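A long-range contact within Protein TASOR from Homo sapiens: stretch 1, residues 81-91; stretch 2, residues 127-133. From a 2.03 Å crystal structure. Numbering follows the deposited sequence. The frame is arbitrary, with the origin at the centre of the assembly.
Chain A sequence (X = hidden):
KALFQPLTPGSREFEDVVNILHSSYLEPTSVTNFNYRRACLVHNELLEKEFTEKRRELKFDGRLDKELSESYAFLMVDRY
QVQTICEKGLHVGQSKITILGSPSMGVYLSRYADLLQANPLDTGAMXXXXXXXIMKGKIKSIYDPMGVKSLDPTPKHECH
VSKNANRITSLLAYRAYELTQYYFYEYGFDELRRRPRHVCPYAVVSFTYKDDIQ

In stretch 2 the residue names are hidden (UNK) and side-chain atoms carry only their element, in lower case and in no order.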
# COMPACT_ATOMS: atom_id res chain seq x y z
N GLN A 81 4.37 0.62 -15.32
CA GLN A 81 3.96 -0.70 -14.87
C GLN A 81 2.63 -0.68 -14.13
O GLN A 81 2.26 -1.69 -13.52
CB GLN A 81 5.05 -1.31 -13.98
CG GLN A 81 5.31 -2.78 -14.27
CD GLN A 81 5.77 -3.04 -15.69
OE1 GLN A 81 6.25 -2.13 -16.38
NE2 GLN A 81 5.65 -4.28 -16.14
N VAL A 82 1.92 0.46 -14.16
CA VAL A 82 0.55 0.51 -13.64
C VAL A 82 -0.27 -0.62 -14.22
O VAL A 82 -1.05 -1.28 -13.51
CB VAL A 82 -0.09 1.87 -13.96
CG1 VAL A 82 -1.59 1.82 -13.66
CG2 VAL A 82 0.57 2.98 -13.17
N GLN A 83 -0.11 -0.87 -15.52
CA GLN A 83 -0.89 -1.90 -16.21
C GLN A 83 -0.72 -3.26 -15.55
O GLN A 83 -1.72 -3.92 -15.23
CB GLN A 83 -0.47 -1.96 -17.67
CG GLN A 83 -1.07 -3.12 -18.47
CD GLN A 83 -2.59 -3.12 -18.49
OE1 GLN A 83 -3.21 -2.06 -18.55
NE2 GLN A 83 -3.18 -4.31 -18.44
N THR A 84 0.52 -3.68 -15.32
CA THR A 84 0.77 -5.04 -14.84
C THR A 84 0.27 -5.24 -13.41
O THR A 84 -0.32 -6.28 -13.11
CB THR A 84 2.26 -5.36 -14.93
OG1 THR A 84 2.70 -5.16 -16.27
CG2 THR A 84 2.51 -6.80 -14.53
N ILE A 85 0.50 -4.27 -12.52
CA ILE A 85 0.04 -4.42 -11.15
C ILE A 85 -1.49 -4.40 -11.08
O ILE A 85 -2.10 -5.17 -10.33
CB ILE A 85 0.67 -3.36 -10.22
CG1 ILE A 85 2.15 -3.64 -9.97
CG2 ILE A 85 -0.05 -3.32 -8.89
CD1 ILE A 85 3.09 -2.99 -10.94
N CYS A 86 -2.14 -3.51 -11.85
CA CYS A 86 -3.60 -3.47 -11.76
C CYS A 86 -4.23 -4.70 -12.41
O CYS A 86 -5.30 -5.15 -11.98
CB CYS A 86 -4.12 -2.18 -12.38
SG CYS A 86 -3.62 -0.72 -11.43
N GLU A 87 -3.58 -5.28 -13.40
CA GLU A 87 -4.18 -6.43 -14.06
C GLU A 87 -3.81 -7.73 -13.35
O GLU A 87 -4.67 -8.60 -13.19
CB GLU A 87 -3.76 -6.49 -15.52
CG GLU A 87 -3.92 -7.86 -16.15
CD GLU A 87 -3.39 -7.93 -17.57
OE1 GLU A 87 -3.57 -8.98 -18.20
OE2 GLU A 87 -2.76 -6.95 -18.01
N LYS A 88 -2.58 -7.84 -12.83
CA LYS A 88 -2.11 -9.09 -12.23
C LYS A 88 -2.08 -9.05 -10.71
O LYS A 88 -2.01 -10.12 -10.09
CB LYS A 88 -0.66 -9.38 -12.67
CG LYS A 88 -0.35 -9.42 -14.15
CD LYS A 88 -0.65 -10.73 -14.81
CE LYS A 88 -1.93 -10.65 -15.59
NZ LYS A 88 -2.09 -11.81 -16.50
N GLY A 89 -2.18 -7.87 -10.10
CA GLY A 89 -2.02 -7.75 -8.67
C GLY A 89 -0.57 -7.53 -8.29
O GLY A 89 0.35 -7.66 -9.10
N LEU A 90 -0.36 -7.15 -7.04
CA LEU A 90 0.98 -6.90 -6.52
C LEU A 90 1.59 -8.21 -6.03
O LEU A 90 1.01 -8.90 -5.19
CB LEU A 90 0.92 -5.89 -5.38
CG LEU A 90 2.27 -5.46 -4.81
CD1 LEU A 90 3.16 -4.85 -5.88
CD2 LEU A 90 2.05 -4.49 -3.68
N HIS A 91 2.77 -8.54 -6.55
CA HIS A 91 3.45 -9.79 -6.24
C HIS A 91 4.69 -9.54 -5.39
O HIS A 91 5.24 -8.44 -5.35
CB HIS A 91 3.85 -10.52 -7.52
CG HIS A 91 2.70 -11.13 -8.26
ND1 HIS A 91 1.80 -10.37 -8.99
CD2 HIS A 91 2.29 -12.41 -8.38
CE1 HIS A 91 0.89 -11.16 -9.52
NE2 HIS A 91 1.17 -12.41 -9.17
N UNK A 127 4.68 11.37 -11.55
CA UNK A 127 4.60 9.99 -11.11
C UNK A 127 3.19 9.45 -11.18
O UNK A 127 2.22 10.19 -11.37
N UNK A 128 3.11 8.13 -11.03
CA UNK A 128 1.85 7.40 -10.96
C UNK A 128 1.78 6.70 -9.62
O UNK A 128 2.73 6.02 -9.23
c UNK A 128 1.74 6.99 -13.46
c UNK A 128 1.77 6.36 -12.09
o UNK A 128 2.52 6.53 -14.33
o UNK A 128 0.96 7.94 -13.67
N UNK A 129 0.66 6.84 -8.92
CA UNK A 129 0.47 6.22 -7.62
C UNK A 129 -0.74 5.29 -7.71
O UNK A 129 -1.83 5.74 -8.09
c UNK A 129 0.29 7.26 -6.50
c UNK A 129 0.09 6.57 -5.17
c UNK A 129 1.49 8.20 -6.46
N UNK A 130 -0.53 4.01 -7.40
CA UNK A 130 -1.62 3.05 -7.27
C UNK A 130 -2.12 3.07 -5.84
O UNK A 130 -1.33 3.06 -4.88
c UNK A 130 -0.81 1.61 -9.16
c UNK A 130 -1.18 1.63 -7.69
c UNK A 130 -2.33 0.61 -7.50
N UNK A 131 -3.43 3.21 -5.68
CA UNK A 131 -4.09 3.14 -4.39
C UNK A 131 -4.66 1.73 -4.26
O UNK A 131 -5.49 1.30 -5.07
c UNK A 131 -5.68 6.71 -4.31
c UNK A 131 -5.20 4.19 -4.26
c UNK A 131 -6.02 3.95 -2.99
c UNK A 131 -4.62 5.61 -4.37
N UNK A 132 -4.21 1.02 -3.23
CA UNK A 132 -4.70 -0.32 -2.92
C UNK A 132 -5.69 -0.25 -1.78
O UNK A 132 -5.47 0.46 -0.80
c UNK A 132 -0.58 -0.96 -4.80
c UNK A 132 -1.49 -0.71 -3.79
c UNK A 132 -2.78 -2.59 -4.47
c UNK A 132 -2.59 -1.52 -3.61
c UNK A 132 -1.89 -2.85 -5.49
c UNK A 132 -3.56 -1.25 -2.52
c UNK A 132 -0.79 -2.02 -5.66
N UNK A 133 -6.76 -1.04 -1.88
CA UNK A 133 -7.52 -1.32 -0.68
C UNK A 133 -6.88 -2.53 -0.02
O UNK A 133 -6.38 -3.44 -0.69
c UNK A 133 -9.35 -2.83 -1.74
c UNK A 133 -10.88 -2.99 -1.77
c UNK A 133 -11.33 -4.17 -2.63
c UNK A 133 -9.00 -1.57 -0.98
n UNK A 133 -12.83 -4.18 -2.77

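Position 127 has backbone atoms and nothing more. With no side-chain atom at all, not even a CB, it can be nothing but glycine. Gly-127 lies out of reach of the helix and contributes strand, not contact.

Position 128 carries two carbons, the second bearing two oxygens: a short carboxylate. Its CA-to-CB bond points toward stretch 1, where CG2 of Val-82 sits 3.7 Å from its CB. A carboxylate on a one-carbon stem is aspartate. In Asp-128 the CB makes the closest approach to the helix, and OD1 is hydrogen-bonded elsewhere in the structure; an aspartate can lie against a valine methyl here with one carboxylate oxygen so satisfied.

At position 129 one carbon carries two others, three in all. The bond to CB points away from the helix, and the side chain comes no nearer to it than 7.9 Å. Branching at CB with two single-carbon arms reads as valine, and Val-129 is buried on the side of the strand turned from this contact.

Position 130 repeats that three-carbon fork, now pointing toward the helix. One arm lies near both CG2 of Val-82 and SG of Cys-86. The atoms again spell valine, with no fourth carbon to make it isoleucine. In Val-130 that arm is CG2, 4.5 Å from Val-82 CG2 and 4.3 Å from Cys-86 SG, so one methyl serves two residues a helical turn apart. Here the backbones come close, with 7.2 Å between the CA atoms of Val-82 and Val-130.

Position 131 has four carbons, forked at the first, with one arm two carbons long. That is isoleucine. Ile-131 is buried but out of reach of stretch 1, as the alternation of a strand predicts.

Position 132 shows one carbon leading to a six-carbon ring with no heteroatom. The ring reaches Ile-85 and Leu-90, and a bare benzyl group means phenylalanine. CG2 of Ile-85 meets the edge of the Phe-132 ring at CZ, 3.6 Å away, and Leu-90 CB lies 4.1 Å from CE2.

Position 133 is a row of four carbons ending in nitrogen: lysine. Lys-133 extends clear of stretch 1.

The rule is alternation matched to helical periodicity. Positions 128, 130 and 132 face the helix; on its side Val-82, Ile-85 and Cys-86 meet them, spaced by three and four residues. Helix and strand run nearly parallel, 9° apart, with their axes 10.1 Å apart at closest approach, so the pairings advance along both together. Gly-89, at a positive phi of 88°, ends the helical run, and beyond it Leu-90 points toward the strand to meet the ring. No hydrogen bond crosses between the stretches; the 270 Å² they bury rests on apolar packing, while Gln-83 NE2 donates to Glu-87 OE2 at 2.7 Å on the exposed part of the helix.

Stretch 2, residues 127-133: GDVVIFK
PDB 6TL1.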